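Local coordinates for chorismatase (PDB 4BPS), which hydrolyses chorismate to a dihydroxycyclohexadiene carboxylate and pyruvate during biosynthesis of the immunosuppressants FK506 and FK520, at residues R136-V141 against T190-A195; G40-G45 against F100-T105; P177-I182 against P224-A229. One frame throughout, in Å; residues are numbered along the deposited sequence. Where two conformers were deposited one is given.

Interaction 1: residues R136-V141 against T190-A195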
loop_
_atom_site.group_PDB
_atom_site.type_symbol
_atom_site.label_atom_id
_atom_site.label_comp_id
_atom_site.label_asym_id
_atom_site.label_seq_id
_atom_site.Cartn_x
_atom_site.Cartn_y
_atom_site.Cartn_z
ATOM N N ARG A 136 -3.264 6.151 3.224
ATOM C CA ARG A 136 -2.815 4.937 2.559
ATOM C C ARG A 136 -1.371 4.720 2.964
ATOM O O ARG A 136 -0.603 5.695 2.985
ATOM C CB ARG A 136 -2.913 5.070 1.032
ATOM C CG ARG A 136 -3.481 3.883 0.313
ATOM C CD ARG A 136 -2.654 2.600 0.432
ATOM N NE ARG A 136 -3.170 1.533 -0.428
ATOM C CZ ARG A 136 -2.606 0.336 -0.470
ATOM N NH1 ARG A 136 -3.079 -0.598 -1.280
ATOM N NH2 ARG A 136 -1.583 0.079 0.317
ATOM N N THR A 137 -0.976 3.497 3.291
ATOM C CA THR A 137 0.414 3.182 3.529
ATOM C C THR A 137 0.811 1.965 2.703
ATOM O O THR A 137 -0.020 1.110 2.388
ATOM C CB THR A 137 0.702 2.878 5.025
ATOM O OG1 THR A 137 -0.024 1.714 5.432
ATOM C CG2 THR A 137 0.363 4.060 5.909
ATOM N N TRP A 138 2.109 1.882 2.383
ATOM C CA TRP A 138 2.663 0.688 1.748
ATOM C C TRP A 138 3.967 0.354 2.455
ATOM O O TRP A 138 4.748 1.248 2.789
ATOM C CB TRP A 138 2.986 0.915 0.281
ATOM C CG TRP A 138 1.832 1.150 -0.659
ATOM C CD1 TRP A 138 1.289 0.239 -1.516
ATOM C CD2 TRP A 138 1.124 2.399 -0.886
ATOM N NE1 TRP A 138 0.303 0.838 -2.273
ATOM C CE2 TRP A 138 0.171 2.150 -1.899
ATOM C CE3 TRP A 138 1.214 3.689 -0.349
ATOM C CZ2 TRP A 138 -0.683 3.147 -2.396
ATOM C CZ3 TRP A 138 0.366 4.674 -0.840
ATOM C CH2 TRP A 138 -0.565 4.397 -1.860
ATOM N N ASN A 139 4.209 -0.941 2.612
ATOM C CA ASN A 139 5.432 -1.462 3.224
ATOM C C ASN A 139 5.992 -2.534 2.303
ATOM O O ASN A 139 5.365 -3.576 2.095
ATOM C CB ASN A 139 5.143 -2.078 4.603
ATOM C CG ASN A 139 4.352 -1.146 5.496
ATOM O OD1 ASN A 139 4.920 -0.257 6.115
ATOM N ND2 ASN A 139 3.021 -1.332 5.545
ATOM N N TYR A 140 7.173 -2.244 1.754
ATOM C CA TYR A 140 7.886 -3.172 0.857
ATOM C C TYR A 140 9.025 -3.745 1.694
ATOM O O TYR A 140 9.978 -3.028 2.017
ATOM C CB TYR A 140 8.384 -2.443 -0.383
ATOM C CG TYR A 140 7.247 -1.802 -1.176
ATOM C CD1 TYR A 140 6.407 -2.590 -1.957
ATOM C CD2 TYR A 140 6.996 -0.436 -1.130
ATOM C CE1 TYR A 140 5.375 -2.047 -2.682
ATOM C CE2 TYR A 140 5.960 0.133 -1.855
ATOM C CZ TYR A 140 5.149 -0.676 -2.637
ATOM O OH TYR A 140 4.116 -0.187 -3.380
ATOM N N VAL A 141 8.885 -5.019 2.081
ATOM C CA VAL A 141 9.672 -5.627 3.157
ATOM C C VAL A 141 10.599 -6.672 2.559
ATOM O O VAL A 141 10.152 -7.756 2.191
ATOM C CB VAL A 141 8.726 -6.252 4.215
ATOM C CG1 VAL A 141 9.532 -6.909 5.352
ATOM C CG2 VAL A 141 7.753 -5.208 4.788
ATOM N N THR A 190 10.867 -0.379 3.023
ATOM C CA THR A 190 10.477 0.909 2.463
ATOM C C THR A 190 9.008 1.157 2.802
ATOM O O THR A 190 8.168 0.278 2.594
ATOM C CB THR A 190 10.668 0.917 0.946
ATOM O OG1 THR A 190 12.020 0.604 0.618
ATOM C CG2 THR A 190 10.319 2.261 0.315
ATOM N N CYS A 191 8.732 2.364 3.285
ATOM C CA CYS A 191 7.381 2.806 3.606
ATOM C C CYS A 191 7.002 4.011 2.744
ATOM O O CYS A 191 7.763 4.985 2.630
ATOM C CB CYS A 191 7.293 3.184 5.084
ATOM S SG CYS A 191 5.685 3.862 5.616
ATOM N N VAL A 192 5.831 3.909 2.112
ATOM C CA VAL A 192 5.265 4.986 1.318
ATOM C C VAL A 192 3.947 5.360 1.966
ATOM O O VAL A 192 3.221 4.473 2.408
ATOM C CB VAL A 192 5.028 4.504 -0.142
ATOM C CG1 VAL A 192 4.467 5.609 -1.023
ATOM C CG2 VAL A 192 6.288 3.904 -0.736
ATOM N N PHE A 193 3.594 6.644 1.990
ATOM C CA PHE A 193 2.314 7.011 2.582
ATOM C C PHE A 193 1.713 8.257 1.949
ATOM O O PHE A 193 2.432 9.130 1.410
ATOM C CB PHE A 193 2.421 7.205 4.111
ATOM C CG PHE A 193 3.318 8.343 4.511
ATOM C CD1 PHE A 193 4.692 8.148 4.634
ATOM C CD2 PHE A 193 2.792 9.608 4.756
ATOM C CE1 PHE A 193 5.525 9.195 4.988
ATOM C CE2 PHE A 193 3.619 10.655 5.114
ATOM C CZ PHE A 193 4.991 10.441 5.222
ATOM N N LEU A 194 0.387 8.303 2.007
ATOM C CA LEU A 194 -0.398 9.485 1.692
ATOM C C LEU A 194 -1.114 9.937 2.961
ATOM O O LEU A 194 -1.556 9.102 3.756
ATOM C CB LEU A 194 -1.462 9.145 0.646
ATOM C CG LEU A 194 -0.949 8.932 -0.773
ATOM C CD1 LEU A 194 -1.998 8.190 -1.599
ATOM C CD2 LEU A 194 -0.609 10.272 -1.430
ATOM N N ALA A 195 -1.245 11.251 3.135
ATOM C CA ALA A 195 -1.929 11.807 4.295
ATOM C C ALA A 195 -2.687 13.069 3.875
ATOM O O ALA A 195 -2.387 13.681 2.840
ATOM C CB ALA A 195 -0.946 12.146 5.404
HETATM O O HOH W 1 12.284 -2.251 0.551
#

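Interaction 2: residues G40-G45 against F100-T105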
loop_
_atom_site.group_PDB
_atom_site.type_symbol
_atom_site.label_atom_id
_atom_site.label_comp_id
_atom_site.label_asym_id
_atom_site.label_seq_id
_atom_site.Cartn_x
_atom_site.Cartn_y
_atom_site.Cartn_z
ATOM N N GLY A 40 4.956 12.289 -6.316
ATOM C CA GLY A 40 6.065 11.411 -6.001
ATOM C C GLY A 40 6.006 10.159 -6.839
ATOM O O GLY A 40 5.000 9.910 -7.507
ATOM N N LEU A 41 7.085 9.382 -6.787
ATOM C CA LEU A 41 7.290 8.281 -7.715
ATOM C C LEU A 41 7.921 7.091 -7.011
ATOM O O LEU A 41 8.897 7.249 -6.274
ATOM C CB LEU A 41 8.242 8.735 -8.851
ATOM C CG LEU A 41 7.917 9.977 -9.681
ATOM C CD1 LEU A 41 8.576 11.191 -9.078
ATOM C CD2 LEU A 41 8.396 9.754 -11.078
ATOM N N ILE A 42 7.382 5.905 -7.273
ATOM C CA ILE A 42 7.946 4.654 -6.768
ATOM C C ILE A 42 8.281 3.777 -7.967
ATOM O O ILE A 42 7.395 3.416 -8.747
ATOM C CB ILE A 42 6.954 3.908 -5.844
ATOM C CG1 ILE A 42 6.511 4.814 -4.683
ATOM C CG2 ILE A 42 7.564 2.598 -5.377
ATOM C CD1 ILE A 42 7.633 5.257 -3.752
ATOM N N GLU A 43 9.566 3.472 -8.112
ATOM C CA GLU A 43 10.036 2.639 -9.227
ATOM C C GLU A 43 10.070 1.175 -8.822
ATOM O O GLU A 43 10.886 0.754 -8.003
ATOM C CB GLU A 43 11.427 3.095 -9.671
ATOM C CG GLU A 43 11.424 4.558 -10.069
ATOM C CD GLU A 43 12.772 5.062 -10.489
ATOM O OE1 GLU A 43 13.788 4.606 -9.925
ATOM O OE2 GLU A 43 12.820 5.935 -11.374
ATOM N N HIS A 44 9.149 0.383 -9.369
ATOM C CA HIS A 44 9.117 -1.060 -9.139
ATOM C C HIS A 44 10.005 -1.739 -10.148
ATOM O O HIS A 44 9.906 -1.483 -11.336
ATOM C CB HIS A 44 7.686 -1.574 -9.320
ATOM C CG HIS A 44 6.760 -1.054 -8.274
ATOM N ND1 HIS A 44 6.697 -1.594 -7.006
ATOM C CD2 HIS A 44 5.916 0.004 -8.302
ATOM C CE1 HIS A 44 5.832 -0.883 -6.299
ATOM N NE2 HIS A 44 5.338 0.083 -7.064
ATOM N N GLY A 45 10.895 -2.605 -9.701
ATOM C CA GLY A 45 11.828 -3.217 -10.625
ATOM C C GLY A 45 12.722 -4.210 -9.904
ATOM O O GLY A 45 12.341 -4.764 -8.862
ATOM N N PHE A 100 2.463 13.453 0.432
ATOM C CA PHE A 100 3.040 12.174 0.006
ATOM C C PHE A 100 4.432 12.068 0.605
ATOM O O PHE A 100 5.200 13.011 0.498
ATOM C CB PHE A 100 3.132 12.131 -1.524
ATOM C CG PHE A 100 3.773 10.885 -2.072
ATOM C CD1 PHE A 100 3.046 9.725 -2.217
ATOM C CD2 PHE A 100 5.096 10.876 -2.470
ATOM C CE1 PHE A 100 3.635 8.568 -2.745
ATOM C CE2 PHE A 100 5.676 9.720 -2.993
ATOM C CZ PHE A 100 4.943 8.578 -3.117
ATOM N N GLY A 101 4.765 10.918 1.188
ATOM C CA GLY A 101 6.098 10.707 1.735
ATOM C C GLY A 101 6.620 9.314 1.474
ATOM O O GLY A 101 5.856 8.349 1.295
ATOM N N VAL A 102 7.949 9.202 1.484
ATOM C CA VAL A 102 8.643 7.955 1.268
ATOM C C VAL A 102 9.861 7.909 2.182
ATOM O O VAL A 102 10.564 8.908 2.306
ATOM C CB VAL A 102 9.183 7.966 -0.215
ATOM C CG1 VAL A 102 9.948 6.699 -0.534
ATOM C CG2 VAL A 102 8.079 8.243 -1.246
ATOM N N VAL A 103 10.113 6.758 2.802
ATOM C CA VAL A 103 11.225 6.618 3.732
ATOM C C VAL A 103 11.620 5.147 3.764
ATOM O O VAL A 103 10.786 4.269 3.540
ATOM C CB VAL A 103 10.823 7.116 5.142
ATOM C CG1 VAL A 103 9.583 6.397 5.695
ATOM C CG2 VAL A 103 11.982 7.038 6.125
ATOM N N ARG A 104 12.887 4.841 4.012
ATOM C CA ARG A 104 13.300 3.450 4.103
ATOM C C ARG A 104 14.384 3.240 5.137
ATOM O O ARG A 104 15.056 4.191 5.558
ATOM C CB ARG A 104 13.699 2.928 2.711
ATOM C CG ARG A 104 14.970 3.538 2.138
ATOM C CD ARG A 104 15.139 3.267 0.650
ATOM N NE ARG A 104 15.215 1.829 0.411
ATOM C CZ ARG A 104 14.667 1.192 -0.620
ATOM N NH1 ARG A 104 14.084 1.857 -1.620
ATOM N NH2 ARG A 104 14.751 -0.129 -0.677
ATOM N N THR A 105 14.552 1.975 5.532
ATOM C CA THR A 105 15.597 1.571 6.447
ATOM C C THR A 105 16.331 0.389 5.832
ATOM O O THR A 105 15.742 -0.421 5.136
ATOM C CB THR A 105 15.023 1.267 7.829
ATOM O OG1 THR A 105 16.099 1.045 8.744
ATOM C CG2 THR A 105 14.113 0.027 7.819
#

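Interaction 3: residues P177-I182 against P224-A229. With 3EB (3-(2-carboxyethyl)benzoic acid), chain B.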
loop_
_atom_site.group_PDB
_atom_site.type_symbol
_atom_site.label_atom_id
_atom_site.label_comp_id
_atom_site.label_asym_id
_atom_site.label_seq_id
_atom_site.Cartn_x
_atom_site.Cartn_y
_atom_site.Cartn_z
ATOM N N PRO A 177 -5.020 3.450 7.937
ATOM C CA PRO A 177 -5.814 3.323 6.709
ATOM C C PRO A 177 -5.448 2.062 5.930
ATOM O O PRO A 177 -4.779 1.148 6.434
ATOM C CB PRO A 177 -5.421 4.576 5.914
ATOM C CG PRO A 177 -3.978 4.764 6.310
ATOM C CD PRO A 177 -3.961 4.463 7.795
ATOM N N ALA A 178 -5.888 2.016 4.678
ATOM C CA ALA A 178 -5.541 0.958 3.761
ATOM C C ALA A 178 -4.017 0.781 3.728
ATOM O O ALA A 178 -3.257 1.765 3.827
ATOM C CB ALA A 178 -6.057 1.310 2.370
ATOM N N ALA A 179 -3.596 -0.470 3.563
ATOM C CA ALA A 179 -2.177 -0.803 3.607
ATOM C C ALA A 179 -1.819 -1.936 2.668
ATOM O O ALA A 179 -2.686 -2.680 2.177
ATOM C CB ALA A 179 -1.763 -1.185 5.052
ATOM N N THR A 180 -0.519 -2.049 2.440
ATOM C CA THR A 180 0.119 -3.200 1.810
ATOM C C THR A 180 1.317 -3.592 2.651
ATOM O O THR A 180 2.054 -2.711 3.104
ATOM C CB THR A 180 0.584 -2.834 0.411
ATOM O OG1 THR A 180 -0.581 -2.556 -0.369
ATOM C CG2 THR A 180 1.412 -3.928 -0.254
ATOM N N GLY A 181 1.501 -4.902 2.859
ATOM C CA GLY A 181 2.673 -5.461 3.526
ATOM C C GLY A 181 3.175 -6.590 2.649
ATOM O O GLY A 181 2.634 -7.697 2.688
ATOM N N ILE A 182 4.178 -6.313 1.821
ATOM C CA ILE A 182 4.509 -7.213 0.725
ATOM C C ILE A 182 6.019 -7.373 0.658
ATOM O O ILE A 182 6.751 -6.509 1.153
ATOM C CB ILE A 182 3.913 -6.637 -0.603
ATOM C CG1 ILE A 182 3.731 -7.724 -1.646
ATOM C CG2 ILE A 182 4.755 -5.453 -1.136
ATOM C CD1 ILE A 182 2.570 -8.634 -1.326
ATOM N N PRO A 224 -0.766 -7.540 12.857
ATOM C CA PRO A 224 -0.784 -6.446 11.883
ATOM C C PRO A 224 -1.848 -5.431 12.242
ATOM O O PRO A 224 -2.722 -5.706 13.076
ATOM C CB PRO A 224 -1.106 -7.140 10.548
ATOM C CG PRO A 224 -1.393 -8.547 10.861
ATOM C CD PRO A 224 -1.326 -8.786 12.325
ATOM N N VAL A 225 -1.768 -4.244 11.639
ATOM C CA VAL A 225 -2.795 -3.225 11.829
ATOM C C VAL A 225 -2.953 -2.475 10.531
ATOM O O VAL A 225 -1.965 -2.028 9.954
ATOM C CB VAL A 225 -2.446 -2.284 13.003
ATOM C CG1 VAL A 225 -1.051 -1.633 12.841
ATOM C CG2 VAL A 225 -3.504 -1.221 13.188
ATOM N N PHE A 226 -4.193 -2.394 10.058
ATOM C CA PHE A 226 -4.544 -1.708 8.805
ATOM C C PHE A 226 -6.031 -1.878 8.535
ATOM O O PHE A 226 -6.629 -2.885 8.938
ATOM C CB PHE A 226 -3.730 -2.195 7.574
ATOM C CG PHE A 226 -3.849 -3.668 7.277
ATOM C CD1 PHE A 226 -2.978 -4.596 7.844
ATOM C CD2 PHE A 226 -4.819 -4.132 6.406
ATOM C CE1 PHE A 226 -3.082 -5.934 7.560
ATOM C CE2 PHE A 226 -4.932 -5.476 6.119
ATOM C CZ PHE A 226 -4.077 -6.381 6.709
ATOM N N ALA A 227 -6.593 -0.933 7.786
ATOM C CA ALA A 227 -7.970 -1.031 7.315
ATOM C C ALA A 227 -8.009 -1.804 6.006
ATOM O O ALA A 227 -6.994 -1.911 5.322
ATOM C CB ALA A 227 -8.542 0.354 7.099
ATOM N N ARG A 228 -9.184 -2.297 5.611
ATOM C CA ARG A 228 -9.297 -3.064 4.359
ATOM C C ARG A 228 -9.469 -2.144 3.126
ATOM O O ARG A 228 -9.162 -2.547 1.989
ATOM C CB ARG A 228 -10.419 -4.112 4.463
ATOM C CG ARG A 228 -10.202 -5.066 5.625
ATOM C CD ARG A 228 -8.967 -5.921 5.430
ATOM N NE ARG A 228 -8.639 -6.646 6.654
ATOM C CZ ARG A 228 -7.770 -7.653 6.692
ATOM N NH1 ARG A 228 -7.158 -8.058 5.589
ATOM N NH2 ARG A 228 -7.528 -8.259 7.850
ATOM N N ALA A 229 -9.917 -0.908 3.345
ATOM C CA ALA A 229 -9.962 0.148 2.304
ATOM C C ALA A 229 -10.106 1.479 3.048
ATOM O O ALA A 229 -10.426 1.482 4.255
ATOM C CB ALA A 229 -11.134 -0.077 1.360
HETATM C C 3EB B . -3.873 -10.030 5.331
HETATM O O 3EB B . -3.516 -10.082 6.513
HETATM C CA 3EB B . -2.914 -10.265 4.197
HETATM O OAB 3EB B . 0.869 -5.888 7.164
HETATM O OAD 3EB B . 0.439 -3.989 6.100
HETATM C CAE 3EB B . -2.464 -7.299 3.671
HETATM C CAF 3EB B . -2.425 -5.910 3.692
HETATM C CAG 3EB B . -1.590 -8.044 4.463
HETATM C CAH 3EB B . -1.510 -5.246 4.491
HETATM C CAL 3EB B . 0.301 -5.263 6.246
HETATM C CAM 3EB B . -0.688 -7.359 5.278
HETATM C CAN 3EB B . -0.650 -5.965 5.316
HETATM O OXT 3EB B . -5.101 -9.829 4.989
HETATM C C2 3EB B . -1.559 -9.564 4.426
#

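Interaction 1: residues R136-V141 against T190-A195
Strands 136-141 and 190-195 form an antiparallel ladder inside the mixed sheet of the N-terminal, YjgF-like part of the fold, its five pairs running from Arg136 with Leu194 to Tyr140 with Thr190. The segment axes approach to 4.6 Å, and their N-to-C directions make 173°. Hydrogen-bonded pairs at Arg136, Trp138 and Tyr140 alternate with non-hydrogen-bonded pairs at Thr137 and Asn139. Trp138 N donates to Val192 O at 2.8 Å, whereas Arg136 N reaches Leu194 O only weakly, at 3.5 Å.

On the face carrying Trp138, the two methyls of Val192 meet two aromatic rings. Its CG1 meets Trp138 CE3 at 3.8 Å, while its CG2 lies at the edge of the Tyr140 ring, in its plane, 3.9 Å from CE2. The far corner of the Trp138 indole, CH2, comes 4.1 Å from Leu194 CD1. The Arg136 chain bends at chi2 (-63°), and its guanidinium lies against a face of the indole, NH2 above the rim near NE1. That same NH2 donates to Thr137 O at 2.8 Å, in the guanidinium plane but tilted 33° from the carbonyl plane; a further bond to Thr180 OG1 helps fix the group's rotation. Trp138 NE1 is hydrogen-bonded to Glu340 OE2.

The other face carries Asn139, a pocket residue whose OD1 is hydrogen-bonded to Tyr119 OH and whose ND2 is hydrogen-bonded to Thr180 O, and Phe193, directed at helix 112-129. At the Tyr140 end a water bridges Tyr140 O and Thr190 OG1, 2.9 Å from the hydroxyl.

Interaction 2: residues G40-G45 against F100-T105
Gly40 and Phe100 make the closest approach between strands 40-44 and 100-105, which belong to two different sheets and pack without any hydrogen bond between them, one aromatic ring on bare backbone and aliphatic tips beside it. The segment axes come no nearer than 8.1 Å and cross at 40°, a separation too wide for backbone pairing and consistent with two sheets packed against each other. The buried surface is modest, 165 Å² over both segments.

The first kind of contact sets an aromatic ring against bare backbone. Phe100 has CG anti to its backbone N (chi1 177°), which starts the ring out toward the other sheet. Its CE2 stands 3.5 Å from Gly40 CA, and CD2 of the same ring is 3.7 Å from that CA. Because residue 40 is a glycine, the ring can settle this close to the main chain: a CB built there would fall 2.1 Å from Phe100 CE2, a plain clash. The backbone N of Leu41 extends the approach, 4.1 Å from Phe100 CE2.

The second kind is aliphatic and centres on the tip of Ile42. With chi2 at -62°, CD1 is carried toward the opposite strand. It meets the edge of the Phe100 ring near its plane, 4.3 Å from CZ. The same CD1 lies 3.9 Å from Val102 CG2, but Val102 was deposited in two conformers and this contact, holding for the given one, is less certain.

Around this core, Phe100 also packs on Trp76, ring meeting ring, and on Val192 and Leu194. Strand 38-44 runs between strands 72-77 and 57-62, while strand 98-105 lies between 90-94 and 189-196, and Val103 of strand 98-105 packs against helix 112-129.

Interaction 3: residues P177-I182 against P224-A229
Ala179 and Phe226 touch through their CB atoms, 3.4 Å apart, where residues 177-179 meet the loop 224-229 beside the bound 3-(2-carboxyethyl)benzoic acid. Phe226 holds CG between its backbone N and carbonyl carbon (chi1 58°). From there the ring runs on to the ligand and lies with one face against its aromatic ring. CAH of the ligand sits over the centre of that face, and Phe226 CE1 approaches CAN of the ligand to 3.3 Å. On the strand, Gly181 N is 3.4 Å from CAN; a CB at Gly181 would run into the ligand carboxyl carbon, CAL.

Arg228 holds the other carboxylate: NH1 donates to OXT of the ligand at 2.8 Å, OXT lying in the guanidinium plane. One face of this guanidinium rests on Phe226 CE2. An alanine in place of Phe226 would probably leave the ligand ring without the aromatic partner on one of its faces and the Arg228 guanidinium less restrained from turning.

Farther out, backbone and small side chains join the two segments. Ala227 N donates to Pro177 O at 3.1 Å, from above the carbonyl plane and at a C=O...N angle of only 111°. Ala178 CB packs on Ala229 CA at 4.1 Å. Ser243 OG binds both Ala179 N and Ala227 O, and Tyr215 OH bonds Arg228 NH2.

Arg228 and Ala229 together face Ile204 in a classic beta bulge, at the substrate site of the chorismatase, where Tyr155, Arg162 and Tyr215 also hydrogen-bond the ligand.

Overall arrangement
Interactions 1 and 2 have centres 8 Å apart and meet where strands 189-196 and 98-105 pair: Cys191 N lies 2.8 Å from Val103 O, a probable hydrogen bond. Interaction 3 is centred 10 Å from interaction 1 and joins it on the other side of strand 133-142, with Asn139 N 2.8 Å from Thr180 O. The same sheet supplies both strands of interaction 1 and one segment each of interactions 2 and 3, although interactions 2 and 3 do not touch, their nearest atoms being about 7 Å apart. Interaction 3 contacts the ligand most extensively; interaction 1 reaches it through the side chain of Asn139; interaction 2 lies apart from the ligand pocket.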